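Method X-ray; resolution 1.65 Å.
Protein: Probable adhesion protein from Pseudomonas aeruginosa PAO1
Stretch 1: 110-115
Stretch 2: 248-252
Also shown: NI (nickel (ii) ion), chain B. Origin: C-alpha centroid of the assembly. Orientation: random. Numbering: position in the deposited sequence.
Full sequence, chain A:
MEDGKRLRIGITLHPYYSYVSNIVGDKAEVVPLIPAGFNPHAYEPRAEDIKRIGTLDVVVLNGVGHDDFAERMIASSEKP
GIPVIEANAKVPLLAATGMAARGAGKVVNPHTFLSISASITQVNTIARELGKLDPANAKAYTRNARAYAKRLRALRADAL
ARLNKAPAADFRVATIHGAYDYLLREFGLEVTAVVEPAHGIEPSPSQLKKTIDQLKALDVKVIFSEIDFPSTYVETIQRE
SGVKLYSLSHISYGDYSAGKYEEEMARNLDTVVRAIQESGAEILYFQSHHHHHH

Stretch 1 (110-115) PHTFLS
Stretch 2 248-252: LSHIS

A nickel ion, rather than any hydrogen bond, ties the two stretches together. His 111 NE2 and His 250 NE2 each lie 2.2 Å from NI, and four further ligand atoms come from elsewhere in the structure. Sharing the metal brings His 111 NE2 to within 3.1 Å of His 250 NE2, a spacing that would suit a hydrogen bond; here both nitrogens direct their lone pairs at the ion instead. The two imidazoles meet obliquely, with centroids 4.8 Å apart and planes at 80°, and His 250 NE2 lies at the edge of the His 111 ring, near its plane.

The histidines reach the ion differently. In His 111 the CA-to-CB bond points toward the other stretch, and the side chain adopts the m rotamer with chi2 at 89°. In His 250 that bond points sideways, but chi1 of -166° (t) and chi2 of -68° bring the end of the side chain nearer.

Stretch 1 folds as a type I beta turn from His 111 to Leu 114. Phi/psi are -61/-29 at Thr 112 and -65/-17 at Phe 113, and the turn is closed by Leu 114 N donating to His 111 O at 3.1 Å. His 111 (-82/43) and Leu 114 (-96/50) flank these central residues, and both direct CB toward stretch 2. Thr 112 makes no contact across the interface. At the end of the stretch, Ser 115 (-151/135, chi1 t) occupies the N-cap position of the helix that follows.

Phe 113 also points its CB toward stretch 2, with chi1 at 46° (p) and chi2 at 90°. Its CZ approaches His 250 CE1 at 3.8 Å, the latter lying at the edge of the phenyl ring; the ring planes are inclined at 47°, with centroids 5.8 Å apart.

Away from the metal the contact is one of packing: Leu 114 (chi1 m, chi2 t) makes an apolar contact through CD2, 3.7 Å from Ile 251 CD1, whose side chain is likewise m, t. The same Leu 114 CD2 packs against backbone, 3.9 Å from Ser 249 O and 4.1 Å from His 250 O. The nearest CA atoms across the stretches, those of Leu 114 and His 250, are 7.4 Å apart.

Stretch 2 leaves a strand at Leu 248 (-125/159) and continues through Ser 249 (-102/131) and His 250 (-82/-4) to Ile 251, whose phi/psi of 57/55 is left-handed. Ser 249, with chi1 at 178°, accepts a hydrogen bond at OG from Ile 251 N, at 2.9 Å.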

ATOM      1  N   PRO A 110      -5.416   3.710   6.067  1.00 23.54           N
ATOM      2  CA  PRO A 110      -5.094   2.271   6.026  1.00 23.37           C
ATOM      3  C   PRO A 110      -3.920   1.866   5.124  1.00 24.43           C
ATOM      4  O   PRO A 110      -3.622   0.669   5.047  1.00 25.01           O
ATOM      5  CB  PRO A 110      -6.407   1.651   5.539  1.00 25.51           C
ATOM      6  CG  PRO A 110      -6.984   2.694   4.618  1.00 30.25           C
ATOM      7  CD  PRO A 110      -6.566   4.035   5.187  1.00 25.42           C
ATOM      8  N   HIS A 111      -3.295   2.824   4.404  1.00 20.62           N
ATOM      9  CA  HIS A 111      -2.206   2.544   3.442  1.00 19.94           C
ATOM     10  C   HIS A 111      -0.820   2.374   4.079  1.00 22.36           C
ATOM     11  O   HIS A 111       0.174   2.901   3.562  1.00 22.48           O
ATOM     12  CB  HIS A 111      -2.173   3.625   2.348  1.00 20.62           C
ATOM     13  CG  HIS A 111      -3.454   3.748   1.595  1.00 22.70           C
ATOM     14  ND1 HIS A 111      -4.462   4.598   2.028  1.00 23.63           N
ATOM     15  CD2 HIS A 111      -3.846   3.151   0.439  1.00 23.28           C
ATOM     16  CE1 HIS A 111      -5.434   4.484   1.134  1.00 23.24           C
ATOM     17  NE2 HIS A 111      -5.118   3.610   0.169  1.00 23.47           N
ATOM     18  N   THR A 112      -0.759   1.634   5.206  1.00 20.12           N
ATOM     19  CA  THR A 112       0.497   1.390   5.953  1.00 20.06           C
ATOM     20  C   THR A 112       1.531   0.657   5.083  1.00 23.10           C
ATOM     21  O   THR A 112       2.749   0.851   5.268  1.00 23.12           O
ATOM     22  CB  THR A 112       0.204   0.582   7.222  1.00 24.22           C
ATOM     23  OG1 THR A 112      -0.323  -0.694   6.836  1.00 25.55           O
ATOM     24  CG2 THR A 112      -0.765   1.310   8.185  1.00 24.28           C
ATOM     25  N   PHE A 113       1.044  -0.169   4.109  1.00 20.53           N
ATOM     26  CA  PHE A 113       1.934  -0.912   3.194  1.00 20.06           C
ATOM     27  C   PHE A 113       2.743   0.014   2.272  1.00 25.41           C
ATOM     28  O   PHE A 113       3.732  -0.429   1.701  1.00 25.88           O
ATOM     29  CB  PHE A 113       1.167  -1.964   2.380  1.00 21.20           C
ATOM     30  CG  PHE A 113      -0.125  -1.452   1.788  1.00 21.02           C
ATOM     31  CD1 PHE A 113      -0.149  -0.881   0.515  1.00 22.68           C
ATOM     32  CD2 PHE A 113      -1.322  -1.552   2.494  1.00 21.65           C
ATOM     33  CE1 PHE A 113      -1.347  -0.424  -0.042  1.00 21.44           C
ATOM     34  CE2 PHE A 113      -2.524  -1.073   1.941  1.00 24.06           C
ATOM     35  CZ  PHE A 113      -2.522  -0.497   0.682  1.00 22.28           C
ATOM     36  N   LEU A 114       2.348   1.289   2.131  1.00 23.47           N
ATOM     37  CA  LEU A 114       3.124   2.208   1.296  1.00 24.80           C
ATOM     38  C   LEU A 114       4.103   3.022   2.152  1.00 32.06           C
ATOM     39  O   LEU A 114       4.123   4.239   2.108  1.00 35.04           O
ATOM     40  CB  LEU A 114       2.242   3.074   0.380  1.00 25.84           C
ATOM     41  CG  LEU A 114       1.346   2.287  -0.595  1.00 30.16           C
ATOM     42  CD1 LEU A 114       0.296   3.177  -1.226  1.00 30.14           C
ATOM     43  CD2 LEU A 114       2.154   1.563  -1.650  1.00 33.60           C
ATOM     44  N   SER A 115       4.861   2.326   2.983  1.00 27.62           N
ATOM     45  CA  SER A 115       5.876   2.881   3.877  1.00 25.97           C
ATOM     46  C   SER A 115       6.903   1.788   4.038  1.00 28.06           C
ATOM     47  O   SER A 115       6.527   0.635   4.276  1.00 26.82           O
ATOM     48  CB  SER A 115       5.286   3.195   5.247  1.00 28.66           C
ATOM     49  OG  SER A 115       6.295   3.296   6.249  1.00 33.38           O
ATOM     50  N   LEU A 248       2.214   7.943  -9.008  1.00 22.45           N
ATOM     51  CA  LEU A 248       2.650   6.912  -8.079  1.00 21.77           C
ATOM     52  C   LEU A 248       1.798   5.660  -8.183  1.00 23.84           C
ATOM     53  O   LEU A 248       0.650   5.707  -8.651  1.00 20.79           O
ATOM     54  CB  LEU A 248       2.639   7.448  -6.634  1.00 21.69           C
ATOM     55  CG  LEU A 248       3.516   8.673  -6.309  1.00 25.02           C
ATOM     56  CD1 LEU A 248       3.266   9.132  -4.887  1.00 25.06           C
ATOM     57  CD2 LEU A 248       5.035   8.379  -6.515  1.00 25.54           C
ATOM     58  N   SER A 249       2.363   4.547  -7.712  1.00 20.24           N
ATOM     59  CA  SER A 249       1.709   3.261  -7.703  1.00 21.08           C
ATOM     60  C   SER A 249       1.169   2.918  -6.313  1.00 23.25           C
ATOM     61  O   SER A 249       1.906   2.953  -5.329  1.00 22.60           O
ATOM     62  CB  SER A 249       2.661   2.165  -8.174  1.00 24.58           C
ATOM     63  OG  SER A 249       2.016   0.903  -8.113  1.00 24.05           O
ATOM     64  N   HIS A 250      -0.099   2.493  -6.265  1.00 20.23           N
ATOM     65  CA  HIS A 250      -0.757   1.998  -5.045  1.00 18.76           C
ATOM     66  C   HIS A 250      -0.337   0.488  -4.882  1.00 22.52           C
ATOM     67  O   HIS A 250      -0.747  -0.163  -3.916  1.00 21.65           O
ATOM     68  CB  HIS A 250      -2.281   2.075  -5.278  1.00 19.33           C
ATOM     69  CG  HIS A 250      -3.162   1.930  -4.065  1.00 21.71           C
ATOM     70  ND1 HIS A 250      -3.271   0.722  -3.373  1.00 22.12           N
ATOM     71  CD2 HIS A 250      -4.095   2.791  -3.575  1.00 22.78           C
ATOM     72  CE1 HIS A 250      -4.221   0.916  -2.461  1.00 22.06           C
ATOM     73  NE2 HIS A 250      -4.728   2.145  -2.534  1.00 22.11           N
ATOM     74  N   ILE A 251       0.431  -0.066  -5.862  1.00 18.58           N
ATOM     75  CA  ILE A 251       0.887  -1.484  -5.896  1.00 19.01           C
ATOM     76  C   ILE A 251      -0.391  -2.377  -5.829  1.00 23.94           C
ATOM     77  O   ILE A 251      -0.592  -3.177  -4.903  1.00 22.34           O
ATOM     78  CB  ILE A 251       1.965  -1.791  -4.814  1.00 23.18           C
ATOM     79  CG1 ILE A 251       3.032  -0.625  -4.760  1.00 24.21           C
ATOM     80  CG2 ILE A 251       2.610  -3.190  -5.086  1.00 22.49           C
ATOM     81  CD1 ILE A 251       4.146  -0.731  -3.690  1.00 27.51           C
ATOM     82  N   SER A 252      -1.320  -2.134  -6.781  1.00 21.43           N
ATOM     83  CA  SER A 252      -2.616  -2.810  -6.779  1.00 21.19           C
ATOM     84  C   SER A 252      -3.040  -3.298  -8.158  1.00 24.68           C
ATOM     85  O   SER A 252      -4.146  -3.818  -8.279  1.00 23.22           O
ATOM     86  CB  SER A 252      -3.674  -1.837  -6.264  1.00 24.58           C
ATOM     87  OG  SER A 252      -3.904  -0.819  -7.230  1.00 22.63           O
TER
HETATM   88 NI    NI B 401      -6.477   2.823  -1.376  1.00 22.78          NI